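Dicer Related Helicase (Caenorhabditis elegans, PDB 6M6Q) is a Dicer-related RNA helicase of the RLR subfamily, seen here as its N-terminal domain, that probably hydrolyses ATP and binds single- and double-stranded RNA. Local coordinates at residues K15-F20 / L157-L162; W34-V39 / E139-Y144; G192-M197 / H263-M268. One frame throughout, in Å; residues are numbered along the deposited sequence. Where two conformers were deposited one is given.

Interaction 1: residues K15-F20 / L157-L162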
loop_
_atom_site.group_PDB
_atom_site.type_symbol
_atom_site.label_atom_id
_atom_site.label_comp_id
_atom_site.label_asym_id
_atom_site.label_seq_id
_atom_site.Cartn_x
_atom_site.Cartn_y
_atom_site.Cartn_z
ATOM N N LYS B 15 -28.407 15.224 -9.351
ATOM C CA LYS B 15 -28.960 14.005 -8.714
ATOM C C LYS B 15 -27.846 13.232 -7.973
ATOM O O LYS B 15 -28.197 12.297 -7.219
ATOM C CB LYS B 15 -29.645 13.138 -9.776
ATOM C CG LYS B 15 -30.755 13.823 -10.558
ATOM C CD LYS B 15 -32.006 14.047 -9.750
ATOM C CE LYS B 15 -32.852 15.190 -10.270
ATOM N NZ LYS B 15 -32.263 16.510 -9.932
ATOM N N LEU B 16 -26.564 13.586 -8.175
ATOM C CA LEU B 16 -25.404 12.842 -7.586
ATOM C C LEU B 16 -25.241 13.257 -6.116
ATOM O O LEU B 16 -24.996 14.446 -5.881
ATOM C CB LEU B 16 -24.107 13.141 -8.356
ATOM C CG LEU B 16 -24.178 13.134 -9.884
ATOM C CD1 LEU B 16 -22.813 13.471 -10.478
ATOM C CD2 LEU B 16 -24.664 11.798 -10.415
ATOM N N ARG B 17 -25.274 12.302 -5.184
ATOM C CA ARG B 17 -25.010 12.543 -3.740
ATOM C C ARG B 17 -23.499 12.459 -3.458
ATOM O O ARG B 17 -23.090 12.855 -2.341
ATOM C CB ARG B 17 -25.785 11.541 -2.884
ATOM C CG ARG B 17 -27.282 11.798 -2.848
ATOM C CD ARG B 17 -27.652 12.873 -1.831
ATOM N NE ARG B 17 -28.957 13.487 -2.097
ATOM C CZ ARG B 17 -29.193 14.455 -3.000
ATOM N NH1 ARG B 17 -28.210 14.932 -3.746
ATOM N NH2 ARG B 17 -30.418 14.932 -3.157
ATOM N N LEU B 18 -22.717 11.934 -4.416
ATOM C CA LEU B 18 -21.236 11.809 -4.331
ATOM C C LEU B 18 -20.616 12.326 -5.627
ATOM O O LEU B 18 -20.174 11.550 -6.467
ATOM C CB LEU B 18 -20.852 10.346 -4.072
ATOM C CG LEU B 18 -19.401 10.116 -3.640
ATOM C CD1 LEU B 18 -19.258 10.172 -2.123
ATOM C CD2 LEU B 18 -18.894 8.782 -4.167
ATOM N N PRO B 19 -20.502 13.657 -5.792
ATOM C CA PRO B 19 -19.806 14.224 -6.941
ATOM C C PRO B 19 -18.282 14.015 -6.850
ATOM O O PRO B 19 -17.794 13.612 -5.785
ATOM C CB PRO B 19 -20.170 15.718 -6.871
ATOM C CG PRO B 19 -20.391 15.982 -5.378
ATOM C CD PRO B 19 -20.937 14.678 -4.823
ATOM N N PHE B 20 -17.573 14.301 -7.948
ATOM C CA PHE B 20 -16.101 14.188 -8.068
ATOM C C PHE B 20 -15.430 14.878 -6.869
ATOM O O PHE B 20 -14.443 14.325 -6.316
ATOM C CB PHE B 20 -15.623 14.779 -9.393
ATOM C CG PHE B 20 -14.163 14.537 -9.685
ATOM C CD1 PHE B 20 -13.178 15.326 -9.106
ATOM C CD2 PHE B 20 -13.770 13.519 -10.542
ATOM C CE1 PHE B 20 -11.838 15.102 -9.375
ATOM C CE2 PHE B 20 -12.430 13.295 -10.805
ATOM C CZ PHE B 20 -11.466 14.083 -10.220
ATOM N N LEU B 157 -29.760 8.877 -5.164
ATOM C CA LEU B 157 -29.698 8.322 -3.784
ATOM C C LEU B 157 -30.458 9.267 -2.853
ATOM O O LEU B 157 -30.327 10.488 -2.961
ATOM C CB LEU B 157 -28.228 8.151 -3.364
ATOM C CG LEU B 157 -27.991 7.501 -1.994
ATOM C CD1 LEU B 157 -27.960 5.977 -2.093
ATOM C CD2 LEU B 157 -26.705 8.009 -1.364
ATOM N N PRO B 158 -31.307 8.745 -1.932
ATOM C CA PRO B 158 -32.025 9.607 -0.994
ATOM C C PRO B 158 -31.081 10.453 -0.125
ATOM O O PRO B 158 -29.945 10.075 0.054
ATOM C CB PRO B 158 -32.840 8.616 -0.147
ATOM C CG PRO B 158 -32.991 7.407 -1.053
ATOM C CD PRO B 158 -31.659 7.322 -1.769
ATOM N N ASP B 159 -31.612 11.548 0.421
ATOM C CA ASP B 159 -30.864 12.636 1.107
ATOM C C ASP B 159 -30.357 12.140 2.469
ATOM O O ASP B 159 -29.225 12.504 2.848
ATOM C CB ASP B 159 -31.751 13.873 1.277
ATOM C CG ASP B 159 -32.467 14.287 -0.001
ATOM O OD1 ASP B 159 -33.637 13.867 -0.196
ATOM O OD2 ASP B 159 -31.846 14.993 -0.800
ATOM N N GLY B 160 -31.172 11.375 3.191
ATOM C CA GLY B 160 -30.901 11.010 4.591
ATOM C C GLY B 160 -30.462 9.570 4.718
ATOM O O GLY B 160 -30.734 8.968 5.778
ATOM N N TRP B 161 -29.818 9.025 3.682
ATOM C CA TRP B 161 -29.432 7.588 3.605
ATOM C C TRP B 161 -28.425 7.267 4.718
ATOM O O TRP B 161 -27.318 7.763 4.654
ATOM C CB TRP B 161 -28.864 7.253 2.229
ATOM C CG TRP B 161 -28.981 5.804 1.883
ATOM C CD1 TRP B 161 -28.000 4.856 1.916
ATOM C CD2 TRP B 161 -30.177 5.124 1.484
ATOM N NE1 TRP B 161 -28.501 3.641 1.540
ATOM C CE2 TRP B 161 -29.835 3.773 1.274
ATOM C CE3 TRP B 161 -31.499 5.525 1.282
ATOM C CZ2 TRP B 161 -30.769 2.828 0.866
ATOM C CZ3 TRP B 161 -32.421 4.594 0.872
ATOM C CH2 TRP B 161 -32.061 3.263 0.669
ATOM N N LEU B 162 -28.810 6.445 5.683
ATOM C CA LEU B 162 -28.031 6.186 6.921
ATOM C C LEU B 162 -26.882 5.214 6.611
ATOM O O LEU B 162 -25.887 5.203 7.360
ATOM C CB LEU B 162 -28.993 5.626 7.971
ATOM C CG LEU B 162 -28.364 5.064 9.242
ATOM C CD1 LEU B 162 -27.698 6.161 10.060
ATOM C CD2 LEU B 162 -29.410 4.358 10.065
#
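One charged side chain, Arg17, carries the contact between two irregular segments, 15-20 and 157-162, at the surface of the N-terminal domain. Its CG lies anti to the carbonyl carbon (chi1 -72°), and a bend at chi2 (-82°) swings the rest of the chain across the backbone of Leu157 and Pro158. The aliphatic part meets Leu157 obliquely: Arg17 CG is 3.8 Å from Leu157 CB, while Arg17 CB faces Leu157 CD2 at 4.0 Å. Beyond the bend, Arg17 NH2 gives a hydrogen bond of 2.8 Å to Asp159 OD2, which also makes the pair a salt bridge. The bond is not straight, with an N-H...O angle of 133°; the carboxylate oxygen is approached from above its own plane and is tilted from the plane of the guanidinium. The two planes are turned well away from coplanar, and the sole hydrogen bond between the groups runs from NH2 to OD2. Leu157 O is 3.4 Å from Arg17 NE, yet the angle is too poor for a hydrogen bond. Pro158 O lies at the guanidinium edge, nearest to Arg17 CD.

Backbone hydrogen bonds join Lys15 to Asp156, Arg17 to Trp154 and Leu18 to His153, in the residues just before 157-162. Leu18 O also pairs with His153 ND1, and Trp161 NE1 makes a weak bond to Ile273 O. The contact fastens the loop before helix 25-29 to the segment leading into helix 162-171, where Asp159 lies in a type I beta turn from Pro158 to Trp161.

Interaction 2: residues W34-V39 / E139-Y144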
loop_
_atom_site.group_PDB
_atom_site.type_symbol
_atom_site.label_atom_id
_atom_site.label_comp_id
_atom_site.label_asym_id
_atom_site.label_seq_id
_atom_site.Cartn_x
_atom_site.Cartn_y
_atom_site.Cartn_z
ATOM N N TRP B 34 -10.896 -2.211 -11.782
ATOM C CA TRP B 34 -10.711 -3.394 -12.675
ATOM C C TRP B 34 -11.648 -3.281 -13.872
ATOM O O TRP B 34 -11.228 -3.691 -14.997
ATOM C CB TRP B 34 -10.895 -4.718 -11.924
ATOM C CG TRP B 34 -9.830 -4.975 -10.895
ATOM C CD1 TRP B 34 -10.017 -5.263 -9.573
ATOM C CD2 TRP B 34 -8.402 -4.933 -11.096
ATOM N NE1 TRP B 34 -8.809 -5.407 -8.940
ATOM C CE2 TRP B 34 -7.802 -5.206 -9.849
ATOM C CE3 TRP B 34 -7.573 -4.712 -12.206
ATOM C CZ2 TRP B 34 -6.419 -5.261 -9.684
ATOM C CZ3 TRP B 34 -6.206 -4.753 -12.038
ATOM C CH2 TRP B 34 -5.639 -5.016 -10.790
ATOM N N LYS B 35 -12.838 -2.699 -13.664
ATOM C CA LYS B 35 -13.831 -2.450 -14.734
ATOM C C LYS B 35 -13.323 -1.308 -15.610
ATOM O O LYS B 35 -13.538 -1.374 -16.829
ATOM C CB LYS B 35 -15.218 -2.162 -14.152
ATOM C CG LYS B 35 -16.316 -1.827 -15.174
ATOM C CD LYS B 35 -16.521 -2.895 -16.237
ATOM C CE LYS B 35 -17.579 -2.568 -17.271
ATOM N NZ LYS B 35 -17.420 -3.438 -18.465
ATOM N N PHE B 36 -12.600 -0.351 -15.026
ATOM C CA PHE B 36 -11.987 0.794 -15.749
ATOM C C PHE B 36 -10.858 0.282 -16.638
ATOM O O PHE B 36 -10.824 0.666 -17.813
ATOM C CB PHE B 36 -11.484 1.851 -14.772
ATOM C CG PHE B 36 -10.536 2.850 -15.378
ATOM C CD1 PHE B 36 -10.967 3.745 -16.346
ATOM C CD2 PHE B 36 -9.214 2.910 -14.966
ATOM C CE1 PHE B 36 -10.089 4.658 -16.904
ATOM C CE2 PHE B 36 -8.341 3.827 -15.516
ATOM C CZ PHE B 36 -8.780 4.699 -16.481
ATOM N N LEU B 37 -9.990 -0.584 -16.097
ATOM C CA LEU B 37 -8.925 -1.292 -16.875
ATOM C C LEU B 37 -9.595 -2.076 -17.983
ATOM O O LEU B 37 -9.182 -1.890 -19.111
ATOM C CB LEU B 37 -8.097 -2.219 -15.968
ATOM C CG LEU B 37 -6.893 -2.929 -16.619
ATOM C CD1 LEU B 37 -5.790 -1.943 -17.052
ATOM C CD2 LEU B 37 -6.316 -3.975 -15.668
ATOM N N ASP B 38 -10.663 -2.824 -17.661
ATOM C CA ASP B 38 -11.431 -3.646 -18.643
ATOM C C ASP B 38 -11.872 -2.774 -19.827
ATOM O O ASP B 38 -11.721 -3.246 -20.968
ATOM C CB ASP B 38 -12.630 -4.358 -18.011
ATOM C CG ASP B 38 -13.315 -5.293 -18.996
ATOM O OD1 ASP B 38 -14.386 -4.913 -19.512
ATOM O OD2 ASP B 38 -12.713 -6.325 -19.334
ATOM N N VAL B 39 -12.394 -1.568 -19.560
ATOM C CA VAL B 39 -12.932 -0.607 -20.578
ATOM C C VAL B 39 -11.773 -0.116 -21.467
ATOM O O VAL B 39 -11.923 -0.129 -22.705
ATOM C CB VAL B 39 -13.678 0.570 -19.899
ATOM C CG1 VAL B 39 -13.888 1.751 -20.840
ATOM C CG2 VAL B 39 -15.014 0.130 -19.307
ATOM N N GLU B 139 -14.490 10.901 -17.031
ATOM C CA GLU B 139 -15.052 11.154 -18.382
ATOM C C GLU B 139 -15.043 9.857 -19.209
ATOM O O GLU B 139 -15.962 9.689 -20.023
ATOM C CB GLU B 139 -14.292 12.274 -19.099
ATOM C CG GLU B 139 -15.023 12.761 -20.341
ATOM C CD GLU B 139 -14.391 13.913 -21.083
ATOM O OE1 GLU B 139 -13.588 14.642 -20.458
ATOM O OE2 GLU B 139 -14.712 14.085 -22.294
ATOM N N VAL B 140 -14.049 8.980 -19.030
ATOM C CA VAL B 140 -13.977 7.702 -19.805
ATOM C C VAL B 140 -15.201 6.852 -19.444
ATOM O O VAL B 140 -15.893 6.365 -20.381
ATOM C CB VAL B 140 -12.661 6.937 -19.569
ATOM C CG1 VAL B 140 -12.782 5.451 -19.939
ATOM C CG2 VAL B 140 -11.505 7.583 -20.318
ATOM N N MET B 141 -15.496 6.743 -18.147
ATOM C CA MET B 141 -16.630 5.955 -17.616
ATOM C C MET B 141 -17.958 6.557 -18.107
ATOM O O MET B 141 -18.867 5.773 -18.485
ATOM C CB MET B 141 -16.601 5.924 -16.081
ATOM C CG MET B 141 -15.429 5.131 -15.508
ATOM S SD MET B 141 -15.226 3.457 -16.249
ATOM C CE MET B 141 -16.616 2.601 -15.518
ATOM N N PHE B 142 -18.063 7.888 -18.109
ATOM C CA PHE B 142 -19.265 8.646 -18.545
ATOM C C PHE B 142 -19.577 8.295 -19.996
ATOM O O PHE B 142 -20.741 8.074 -20.307
ATOM C CB PHE B 142 -19.049 10.153 -18.368
ATOM C CG PHE B 142 -20.184 11.020 -18.848
ATOM C CD1 PHE B 142 -21.315 11.194 -18.071
ATOM C CD2 PHE B 142 -20.122 11.672 -20.070
ATOM C CE1 PHE B 142 -22.355 12.000 -18.502
ATOM C CE2 PHE B 142 -21.178 12.451 -20.510
ATOM C CZ PHE B 142 -22.286 12.622 -19.722
ATOM N N ASN B 143 -18.556 8.264 -20.848
ATOM C CA ASN B 143 -18.697 8.021 -22.307
ATOM C C ASN B 143 -19.014 6.537 -22.548
ATOM O O ASN B 143 -19.682 6.237 -23.559
ATOM C CB ASN B 143 -17.446 8.449 -23.078
ATOM C CG ASN B 143 -17.195 9.944 -23.065
ATOM O OD1 ASN B 143 -18.017 10.727 -22.593
ATOM N ND2 ASN B 143 -16.057 10.348 -23.592
ATOM N N TYR B 144 -18.572 5.643 -21.652
ATOM C CA TYR B 144 -18.788 4.172 -21.766
ATOM C C TYR B 144 -20.244 3.842 -21.407
ATOM O O TYR B 144 -20.928 3.215 -22.210
ATOM C CB TYR B 144 -17.802 3.372 -20.895
ATOM C CG TYR B 144 -18.164 1.909 -20.757
ATOM C CD1 TYR B 144 -18.027 1.027 -21.823
ATOM C CD2 TYR B 144 -18.693 1.410 -19.572
ATOM C CE1 TYR B 144 -18.416 -0.299 -21.716
ATOM C CE2 TYR B 144 -19.071 0.078 -19.444
ATOM C CZ TYR B 144 -18.953 -0.774 -20.529
ATOM O OH TYR B 144 -19.317 -2.087 -20.430
#
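A steep helix-helix crossing in the interior of the all-helical N-terminal domain brings segment 34-39, on helix 33-42, against segment 139-144 at the end of helix 131-144. The local axes pass 10.7 Å apart at 69°. Val39 points at the other helix and sets its CG2 squarely over the centre of the Tyr144 ring, a CH-pi contact of 3.8 Å from CG2 to the ring centroid. Its second methyl, CG1, packs 4.0 Å from Val140 CG1, the two valines sliding past each other in opposite directions. That same Val140 CG1 also touches the edge of the Phe36 ring, 4.1 Å from Phe36 CE1. Met141 SD approaches the ring edge too, 4.3 Å from Phe36 CD1.

Lys35, its CG anti to the backbone N and its chain bent at chi2, crosses Tyr144 at about a right angle and donates from NZ to Tyr144 OH at 3.0 Å. An alanine in place of this tyrosine would remove the ring beneath Val39 and the acceptor for Lys35, and would probably loosen the crossing at this end. Lys35 NZ also makes a salt bridge within its own helix to Asp38 OD1, 3.5 Å away, and a hydrogen bond to Gln227 O. A buried lysine charge is thus met by a carboxylate, a hydroxyl and a carbonyl, which would be expected to favour its protonated form, beside an otherwise apolar interface.

Interaction 3: residues G192-M197 / H263-M268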
loop_
_atom_site.group_PDB
_atom_site.type_symbol
_atom_site.label_atom_id
_atom_site.label_comp_id
_atom_site.label_asym_id
_atom_site.label_seq_id
_atom_site.Cartn_x
_atom_site.Cartn_y
_atom_site.Cartn_z
ATOM N N GLY B 192 -8.868 -4.261 -0.995
ATOM C CA GLY B 192 -7.739 -4.885 -1.706
ATOM C C GLY B 192 -7.246 -6.152 -1.023
ATOM O O GLY B 192 -6.807 -7.062 -1.742
ATOM N N ALA B 193 -7.263 -6.193 0.310
ATOM C CA ALA B 193 -6.750 -7.319 1.130
ATOM C C ALA B 193 -7.833 -8.394 1.304
ATOM O O ALA B 193 -7.471 -9.567 1.500
ATOM C CB ALA B 193 -6.273 -6.811 2.463
ATOM N N ALA B 194 -9.106 -8.010 1.258
ATOM C CA ALA B 194 -10.251 -8.906 1.530
ATOM C C ALA B 194 -10.333 -10.011 0.469
ATOM O O ALA B 194 -9.915 -9.777 -0.688
ATOM C CB ALA B 194 -11.531 -8.114 1.591
ATOM N N ARG B 195 -10.888 -11.155 0.868
ATOM C CA ARG B 195 -11.198 -12.310 -0.014
ATOM C C ARG B 195 -12.725 -12.496 -0.041
ATOM O O ARG B 195 -13.259 -13.178 0.867
ATOM C CB ARG B 195 -10.471 -13.573 0.475
ATOM C CG ARG B 195 -8.949 -13.451 0.554
ATOM C CD ARG B 195 -8.226 -13.627 -0.779
ATOM N NE ARG B 195 -7.481 -12.431 -1.175
ATOM C CZ ARG B 195 -6.208 -12.177 -0.849
ATOM N NH1 ARG B 195 -5.517 -13.051 -0.135
ATOM N NH2 ARG B 195 -5.634 -11.055 -1.252
ATOM N N GLY B 196 -13.381 -11.885 -1.024
ATOM C CA GLY B 196 -14.843 -11.745 -1.128
ATOM C C GLY B 196 -15.593 -13.058 -1.014
ATOM O O GLY B 196 -16.715 -13.020 -0.506
ATOM N N MET B 197 -15.072 -14.157 -1.567
ATOM C CA MET B 197 -15.840 -15.428 -1.660
ATOM C C MET B 197 -16.221 -15.915 -0.255
ATOM O O MET B 197 -17.374 -16.330 -0.063
ATOM C CB MET B 197 -15.063 -16.520 -2.378
ATOM C CG MET B 197 -15.957 -17.378 -3.206
ATOM S SD MET B 197 -15.144 -18.822 -3.788
ATOM C CE MET B 197 -16.203 -19.231 -5.175
ATOM N N HIS B 263 -12.256 -8.427 -8.862
ATOM C CA HIS B 263 -13.314 -7.481 -9.279
ATOM C C HIS B 263 -14.591 -7.795 -8.517
ATOM O O HIS B 263 -15.268 -6.837 -8.076
ATOM C CB HIS B 263 -13.549 -7.498 -10.792
ATOM C CG HIS B 263 -14.651 -6.582 -11.210
ATOM N ND1 HIS B 263 -14.599 -5.213 -10.996
ATOM C CD2 HIS B 263 -15.827 -6.819 -11.830
ATOM C CE1 HIS B 263 -15.685 -4.656 -11.482
ATOM N NE2 HIS B 263 -16.457 -5.618 -11.990
ATOM N N LYS B 264 -14.858 -9.072 -8.275
ATOM C CA LYS B 264 -16.054 -9.497 -7.521
ATOM C C LYS B 264 -15.946 -9.022 -6.069
ATOM O O LYS B 264 -16.966 -8.567 -5.540
ATOM C CB LYS B 264 -16.271 -11.001 -7.644
ATOM C CG LYS B 264 -17.039 -11.397 -8.893
ATOM C CD LYS B 264 -17.433 -12.844 -8.952
ATOM C CE LYS B 264 -18.236 -13.160 -10.188
ATOM N NZ LYS B 264 -17.464 -12.868 -11.414
ATOM N N THR B 265 -14.749 -9.048 -5.487
ATOM C CA THR B 265 -14.498 -8.610 -4.087
ATOM C C THR B 265 -14.785 -7.103 -3.987
ATOM O O THR B 265 -15.511 -6.697 -3.064
ATOM C CB THR B 265 -13.068 -8.926 -3.623
ATOM O OG1 THR B 265 -12.783 -10.315 -3.800
ATOM C CG2 THR B 265 -12.842 -8.568 -2.167
ATOM N N LEU B 266 -14.275 -6.312 -4.929
ATOM C CA LEU B 266 -14.439 -4.837 -4.925
ATOM C C LEU B 266 -15.913 -4.483 -5.157
ATOM O O LEU B 266 -16.405 -3.516 -4.499
ATOM C CB LEU B 266 -13.533 -4.215 -5.994
ATOM C CG LEU B 266 -12.033 -4.402 -5.758
ATOM C CD1 LEU B 266 -11.232 -3.568 -6.731
ATOM C CD2 LEU B 266 -11.649 -4.070 -4.325
ATOM N N THR B 267 -16.609 -5.262 -5.993
ATOM C CA THR B 267 -18.013 -5.005 -6.377
ATOM C C THR B 267 -18.917 -5.222 -5.166
ATOM O O THR B 267 -19.925 -4.520 -5.085
ATOM C CB THR B 267 -18.407 -5.837 -7.597
ATOM O OG1 THR B 267 -17.520 -5.453 -8.646
ATOM C CG2 THR B 267 -19.830 -5.616 -8.048
ATOM N N MET B 268 -18.504 -6.056 -4.207
ATOM C CA MET B 268 -19.240 -6.255 -2.920
ATOM C C MET B 268 -19.196 -4.968 -2.085
ATOM O O MET B 268 -20.259 -4.546 -1.608
ATOM C CB MET B 268 -18.662 -7.396 -2.084
ATOM C CG MET B 268 -19.040 -8.748 -2.573
ATOM S SD MET B 268 -18.354 -10.006 -1.499
ATOM C CE MET B 268 -19.688 -10.221 -0.333
#
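Thr265 carries the contact between helix 262-271 and segment 192-197. Its OG1, anti to the carbonyl carbon, accepts a 3.2 Å hydrogen bond from Gly196 N at an N-H...O angle of 148°, and Trp260 NE1 bonds to the same oxygen. Thr265 CG2, anti to the backbone N, rests 3.5 Å from Ala194 O and against the methyl of Ala194. The backbones draw together here, with Gly196 CA 4.3 Å from Thr265 CA; a side chain on Gly196 would point at this helix and run into Thr265 OG1, with Met268 SD also close. Next in sequence, Leu266 reaches Gly192, its CD2 4.3 Å from Gly192 N. Met268 brings SD to 3.6 Å from Gly196 O, its chain bent at chi3.

The first segment is the break between helices 186-193 and 196-204, where Arg195 takes the N-cap position, and helix 262-271 packs into this corner. Helix 301-310 touches Ala193 and Ala194, whereas helix 210-221 meets Lys264, Thr267 and Met268, and Trp34 of helix 33-42 meets His263 and Leu266.

How the interactions relate
Along the chain, interaction 2 is nested inside the loop closed by interaction 1, and interaction 3 follows both. Interactions 2 and 3 touch, their centres about 19 Å apart: helix 33-42 packs on helix 262-271, with Trp34 CD1 3.5 Å from Leu266 CD1 and Lys35 CB 3.7 Å from His263 CE1. Interaction 1 lies apart, its centre about 22 Å from that of interaction 2 and about 24 Å from that of interaction 3. Phe20, from interaction 1, nevertheless packs on helix 131-144, which interaction 2 uses. Each contact joins segments 66 to 137 residues apart at their closest ends, two in the interior and one at the surface of this strand-free helical domain.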